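Local coordinates for hypothetical protein (Uncultured marine organism, PDB 2OD6) that is of unknown function but forms a dimer of ferredoxin-like subunits, each with a pocket able to hold a fatty acid such as 10-oxohexadecanoic acid, at the interface of chains A and B. Numbering follows the deposited sequence. Chains: chain A/B, hypothetical protein.

Contact 1: the interface of chains A and B. Residues chain A 28-29, 47, 49; chain B 107-108.
The backbone carbonyl oxygen of A:Met49 is gripped by consecutive amides of the partner chain: B:Val107 N donates to A:Met49 O at 2.9 Å, and B:Met108 N adds a weak bond to the same oxygen. In return A:Met49 N donates to B:Met108 O, also at 2.9 Å. A:Met49 and B:Met108 thus form an antiparallel bridge between strand 44-52 of chain A and strand 98-109 of chain B, joining the two chains edge to edge in the dimer of this ferredoxin-like protein. The backbone of B:Val107 departs from extended strand geometry (psi -48°), in keeping with neighbouring amides turning toward one oxygen.

Beside this bridge the selenomethionine side chain of B:Met108 carries the apolar contact, hiding 57 Å² of its surface against chain A. It leaves with CG anti to the backbone N (chi1 153°) and brings its selenium to the ring of A:Phe47, where B:Met108 SE lies 4.1 Å from A:Phe47 CE2. Beyond the selenium the chain bends at its last torsion, and the terminal methyl is modelled too close to the methyl of selenomethionine A:Met49, so its exact place is doubtful. As built, it points toward helix 18-40 and lies approximately 3.3 Å, B:Met108 CE to A:Glu29 CG, from the glutamate stem, the two side chains sliding past each other in opposite directions. With the same reservation, A:Val28 CG1, the branch anti to its backbone N, lies near this methyl.

A polar link runs past this apolar group. The extended A:Glu29 side chain crosses that of B:Val107 at about a right angle and directs its carboxylate toward water 1. The water lies 2.5 Å from A:Glu29 OE2 and bridges it to the backbone carbonyl of B:Val107, with B:Val107 O 3.0 Å from the water oxygen.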
ATOM      1  N   VAL A  28     -14.914  10.217   4.606  1.00 10.34           N
ATOM      2  CA  VAL A  28     -14.651   8.796   4.578  1.00  9.23           C
ATOM      3  C   VAL A  28     -14.853   8.253   5.995  1.00  9.81           C
ATOM      4  O   VAL A  28     -15.428   7.156   6.217  1.00  9.72           O
ATOM      5  CB  VAL A  28     -13.185   8.498   4.033  1.00 12.57           C
ATOM      6  CG1 VAL A  28     -12.766   7.025   4.295  1.00 11.35           C
ATOM      7  CG2 VAL A  28     -13.041   8.930   2.542  1.00  4.36           C
ATOM      8  N   GLU A  29     -14.371   9.004   6.981  1.00 12.87           N
ATOM      9  CA  GLU A  29     -14.548   8.594   8.390  1.00 12.88           C
ATOM     10  C   GLU A  29     -16.031   8.590   8.791  1.00 10.94           C
ATOM     11  O   GLU A  29     -16.522   7.666   9.429  1.00  7.99           O
ATOM     12  CB  GLU A  29     -13.771   9.526   9.309  1.00 13.82           C
ATOM     13  CG  GLU A  29     -12.260   9.350   9.232  1.00 20.67           C
ATOM     14  CD  GLU A  29     -11.476  10.431   9.994  1.00 21.88           C
ATOM     15  OE1 GLU A  29     -12.008  11.562  10.168  1.00 23.68           O
ATOM     16  OE2 GLU A  29     -10.322  10.139  10.402  1.00 29.26           O
ATOM     17  N   PHE A  47      -9.228  -2.129   5.874  1.00 10.71           N
ATOM     18  CA  PHE A  47      -9.047  -0.852   5.168  1.00  7.34           C
ATOM     19  C   PHE A  47      -8.090   0.070   5.963  1.00  9.42           C
ATOM     20  O   PHE A  47      -8.079   0.030   7.187  1.00 12.51           O
ATOM     21  CB  PHE A  47     -10.382  -0.151   5.013  1.00  5.70           C
ATOM     22  CG  PHE A  47     -10.270   1.265   4.530  1.00  9.71           C
ATOM     23  CD1 PHE A  47     -10.258   1.535   3.189  1.00 11.01           C
ATOM     24  CD2 PHE A  47     -10.214   2.341   5.438  1.00 12.19           C
ATOM     25  CE1 PHE A  47     -10.161   2.837   2.731  1.00  5.35           C
ATOM     26  CE2 PHE A  47     -10.121   3.655   4.989  1.00 11.91           C
ATOM     27  CZ  PHE A  47     -10.115   3.899   3.633  1.00  8.36           C
HETATM   28  N   MSE A  49      -6.281   4.319   5.718  1.00  6.89           N
HETATM   29  CA  MSE A  49      -6.005   5.585   5.016  1.00  8.65           C
HETATM   30  C   MSE A  49      -4.710   6.125   5.616  1.00 11.00           C
HETATM   31  O   MSE A  49      -4.541   6.129   6.820  1.00  8.55           O
HETATM   32  CB  MSE A  49      -7.195   6.567   5.113  1.00  4.50           C
HETATM   33  CG  MSE A  49      -7.009   7.906   4.514  1.00 13.90           C
HETATM   34 SE   MSE A  49      -8.845   8.495   4.136  0.75 20.78          SE
HETATM   35  CE  MSE A  49      -9.518   8.178   6.022  1.00 12.70           C
TER
ATOM     36  N   VAL B 107      -3.811   7.246   9.347  1.00  8.38           N
ATOM     37  CA  VAL B 107      -4.939   8.171   9.687  1.00 10.69           C
ATOM     38  C   VAL B 107      -6.135   7.380  10.233  1.00 12.68           C
ATOM     39  O   VAL B 107      -6.739   7.748  11.230  1.00 11.64           O
ATOM     40  CB  VAL B 107      -5.299   9.058   8.459  1.00 14.54           C
ATOM     41  CG1 VAL B 107      -6.564   9.915   8.669  1.00 18.86           C
ATOM     42  CG2 VAL B 107      -4.151   9.965   8.154  1.00 20.81           C
HETATM   43  N   MSE B 108      -6.498   6.316   9.529  0.50 12.21           N
HETATM   44  CA  MSE B 108      -7.569   5.430   9.929  0.50 14.46           C
HETATM   45  C   MSE B 108      -7.195   4.005   9.568  0.50 10.51           C
HETATM   46  O   MSE B 108      -6.504   3.762   8.593  0.50  7.66           O
HETATM   47  CB  MSE B 108      -8.894   5.806   9.240  0.50 13.42           C
HETATM   48  CG  MSE B 108      -9.856   4.621   9.082  0.50 18.04           C
HETATM   49 SE   MSE B 108     -11.627   5.075   8.550  0.37 25.02          SE
HETATM   50  CE  MSE B 108     -11.237   6.674   7.518  0.50 14.90           C
TER
HETATM   51  O   HOH W   1      -9.671   8.137  11.708  1.00 22.83           O

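Contact 2: the interface of chains A and B. Residues chain A 51-55; chain B 101-104.
A:Val52 and B:Cys104 pair as an antiparallel beta bridge between edges of the two ferredoxin-like subunits, and the loop after strand 44-52 carries the contact onward. Among the hydrogen bonds, A:Trp53 N donates to B:Arg103 O at 2.9 Å. A:Asn54 then uses both ends of its amide on the partner backbone. Its OD1 accepts from B:Arg103 N at 2.9 Å, the donor standing above the carbonyl plane, 61° out of it. Its ND2 donates to B:Thr101 O at 3.0 Å, with that oxygen close to the amide plane; together the bonds fix the rotation of the amide. A:Lys55 NZ reaches B:Thr101 O at 2.9 Å, so this oxygen takes donors on both faces, A:Asn54 ND2 and A:Lys55 NZ each well above its plane. The positive charge expected on the lysine may further polarise it.

Among the ring contacts, A:Trp53 places CG between its backbone N and carbonyl carbon (chi1 53°), laying one indole face over the B:Arg103-B:Cys104 backbone, with B:Arg103 O 3.3 Å above the A:Trp53 ring plane toward its rim. B:Arg103 CB sits over the six-membered ring in a CH-pi contact, 3.5 Å from A:Trp53 CZ2. The stem meets the A:Asn54 amide through CG; the guanidinium, though nearly parallel to the amide, lies beyond it, unstacked.

On the side of the strand pair opposite the indole, A:Val52 CG2 touches B:Cys104 SG at 3.5 Å.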
ATOM      1  N   ARG A  51      -1.543   9.172   5.429  1.00  5.24           N
ATOM      2  CA  ARG A  51      -1.205  10.509   4.920  1.00  2.81           C
ATOM      3  C   ARG A  51       0.249  10.426   4.487  1.00  5.22           C
ATOM      4  O   ARG A  51       1.095  10.041   5.300  1.00  8.19           O
ATOM      5  CB  ARG A  51      -1.294  11.507   6.086  1.00  2.00           C
ATOM      6  CG  ARG A  51      -0.649  12.847   5.856  1.00  6.32           C
ATOM      7  CD  ARG A  51      -1.419  13.488   4.924  1.00  5.70           C
ATOM      8  NE  ARG A  51      -0.874  14.812   4.629  1.00  4.57           N
ATOM      9  CZ  ARG A  51      -0.762  15.819   5.489  1.00  6.56           C
ATOM     10  NH1 ARG A  51      -1.259  15.777   6.704  1.00  8.20           N
ATOM     11  NH2 ARG A  51      -0.255  16.944   5.030  1.00  6.32           N
ATOM     12  N   VAL A  52       0.549  10.861   3.262  1.00  7.22           N
ATOM     13  CA  VAL A  52       1.910  10.763   2.726  1.00  7.50           C
ATOM     14  C   VAL A  52       2.636  12.053   3.136  1.00  8.74           C
ATOM     15  O   VAL A  52       2.186  13.154   2.787  1.00  9.21           O
ATOM     16  CB  VAL A  52       1.946  10.571   1.193  1.00  4.71           C
ATOM     17  CG1 VAL A  52       3.469  10.621   0.672  1.00  2.02           C
ATOM     18  CG2 VAL A  52       1.226   9.212   0.746  1.00  6.92           C
ATOM     19  N   TRP A  53       3.728  11.918   3.889  1.00 10.97           N
ATOM     20  CA  TRP A  53       4.443  13.112   4.390  1.00  8.28           C
ATOM     21  C   TRP A  53       5.820  13.418   3.739  1.00 11.47           C
ATOM     22  O   TRP A  53       6.364  14.518   3.947  1.00  5.73           O
ATOM     23  CB  TRP A  53       4.532  13.103   5.908  1.00  7.75           C
ATOM     24  CG  TRP A  53       5.119  11.804   6.542  1.00  2.65           C
ATOM     25  CD1 TRP A  53       4.450  10.800   7.057  1.00  7.58           C
ATOM     26  CD2 TRP A  53       6.528  11.440   6.611  1.00  2.07           C
ATOM     27  NE1 TRP A  53       5.311   9.830   7.500  1.00 10.85           N
ATOM     28  CE2 TRP A  53       6.596  10.206   7.252  1.00  7.68           C
ATOM     29  CE3 TRP A  53       7.725  12.082   6.248  1.00 11.28           C
ATOM     30  CZ2 TRP A  53       7.813   9.563   7.518  1.00  8.01           C
ATOM     31  CZ3 TRP A  53       8.919  11.438   6.491  1.00  7.41           C
ATOM     32  CH2 TRP A  53       8.956  10.199   7.137  1.00  5.63           C
ATOM     33  N   ASN A  54       6.309  12.523   2.877  1.00  8.97           N
ATOM     34  CA  ASN A  54       7.659  12.639   2.278  1.00  6.99           C
ATOM     35  C   ASN A  54       7.716  13.079   0.852  1.00  8.84           C
ATOM     36  O   ASN A  54       8.741  12.965   0.226  1.00 10.40           O
ATOM     37  CB  ASN A  54       8.446  11.327   2.454  1.00 11.40           C
ATOM     38  CG  ASN A  54       7.981  10.227   1.507  1.00  9.31           C
ATOM     39  OD1 ASN A  54       6.792  10.030   1.324  1.00  2.80           O
ATOM     40  ND2 ASN A  54       8.915   9.489   0.945  1.00  4.55           N
ATOM     41  N   LYS A  55       6.638  13.642   0.334  1.00  6.20           N
ATOM     42  CA  LYS A  55       6.582  14.097  -1.063  1.00 10.56           C
ATOM     43  C   LYS A  55       6.473  15.572  -1.130  1.00  9.03           C
ATOM     44  O   LYS A  55       6.071  16.156  -2.172  1.00 11.36           O
ATOM     45  CB  LYS A  55       5.395  13.437  -1.777  1.00 10.53           C
ATOM     46  CG  LYS A  55       5.517  11.985  -1.859  1.00 10.76           C
ATOM     47  CD  LYS A  55       6.720  11.567  -2.617  1.00  3.51           C
ATOM     48  CE  LYS A  55       6.792  10.035  -2.615  1.00 13.90           C
ATOM     49  NZ  LYS A  55       8.044   9.516  -3.218  1.00 15.33           N
TER
ATOM     50  N   THR B 101       9.399   5.420  -2.818  1.00 10.12           N
ATOM     51  CA  THR B 101       8.746   5.151  -1.536  1.00  8.82           C
ATOM     52  C   THR B 101       7.910   6.336  -1.050  1.00 11.23           C
ATOM     53  O   THR B 101       8.297   7.509  -1.204  1.00 12.39           O
ATOM     54  CB  THR B 101       9.757   4.742  -0.422  1.00 12.55           C
ATOM     55  OG1 THR B 101      10.476   3.589  -0.843  1.00 14.51           O
ATOM     56  CG2 THR B 101       9.041   4.405   0.884  1.00  7.70           C
ATOM     57  N   SER B 102       6.737   5.992  -0.535  1.00  8.16           N
ATOM     58  CA  SER B 102       5.818   6.903   0.118  1.00  9.48           C
ATOM     59  C   SER B 102       5.743   6.513   1.583  1.00  8.68           C
ATOM     60  O   SER B 102       5.333   5.401   1.913  1.00  8.29           O
ATOM     61  CB  SER B 102       4.440   6.845  -0.526  1.00 12.47           C
ATOM     62  OG  SER B 102       4.474   7.534  -1.763  1.00 12.15           O
ATOM     63  N   ARG B 103       6.184   7.449   2.431  1.00  6.50           N
ATOM     64  CA  ARG B 103       6.188   7.292   3.884  1.00  8.18           C
ATOM     65  C   ARG B 103       4.997   8.017   4.468  1.00  6.22           C
ATOM     66  O   ARG B 103       4.755   9.167   4.140  1.00  8.08           O
ATOM     67  CB  ARG B 103       7.509   7.830   4.449  1.00  5.11           C
ATOM     68  CG  ARG B 103       8.642   7.068   3.877  1.00  7.13           C
ATOM     69  CD  ARG B 103       9.988   7.363   4.428  1.00 12.79           C
ATOM     70  NE  ARG B 103      10.891   6.390   3.811  1.00 15.61           N
ATOM     71  CZ  ARG B 103      12.214   6.399   3.870  1.00 31.02           C
ATOM     72  NH1 ARG B 103      12.874   7.334   4.551  1.00 30.47           N
ATOM     73  NH2 ARG B 103      12.885   5.443   3.236  1.00 27.83           N
ATOM     74  N   CYS B 104       4.269   7.328   5.347  1.00  6.55           N
ATOM     75  CA  CYS B 104       2.949   7.707   5.738  1.00  7.48           C
ATOM     76  C   CYS B 104       2.713   7.632   7.231  1.00  5.41           C
ATOM     77  O   CYS B 104       3.325   6.840   7.943  1.00  6.14           O
ATOM     78  CB  CYS B 104       1.896   6.840   5.019  1.00  7.01           C
ATOM     79  SG  CYS B 104       2.020   6.883   3.243  1.00 13.83           S
TER

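The centres of contact 1 and contact 2 lie about 16 Å apart by their C-alpha atoms, along one pair of antiparallel strands. Both draw on strand 44-52 of chain A and strand 98-109 of chain B; contact 1 adds helix 18-40, while contact 2 continues into the loop that follows strand 44-52. The two-fold axis repeats both with the chains exchanged, so each subunit gives both strands to the dimer. B:Thr101 and B:Arg103 of contact 2 also belong to the 10-oxohexadecanoic acid pocket, which suggests that dimer formation and the shape of that pocket may be coupled.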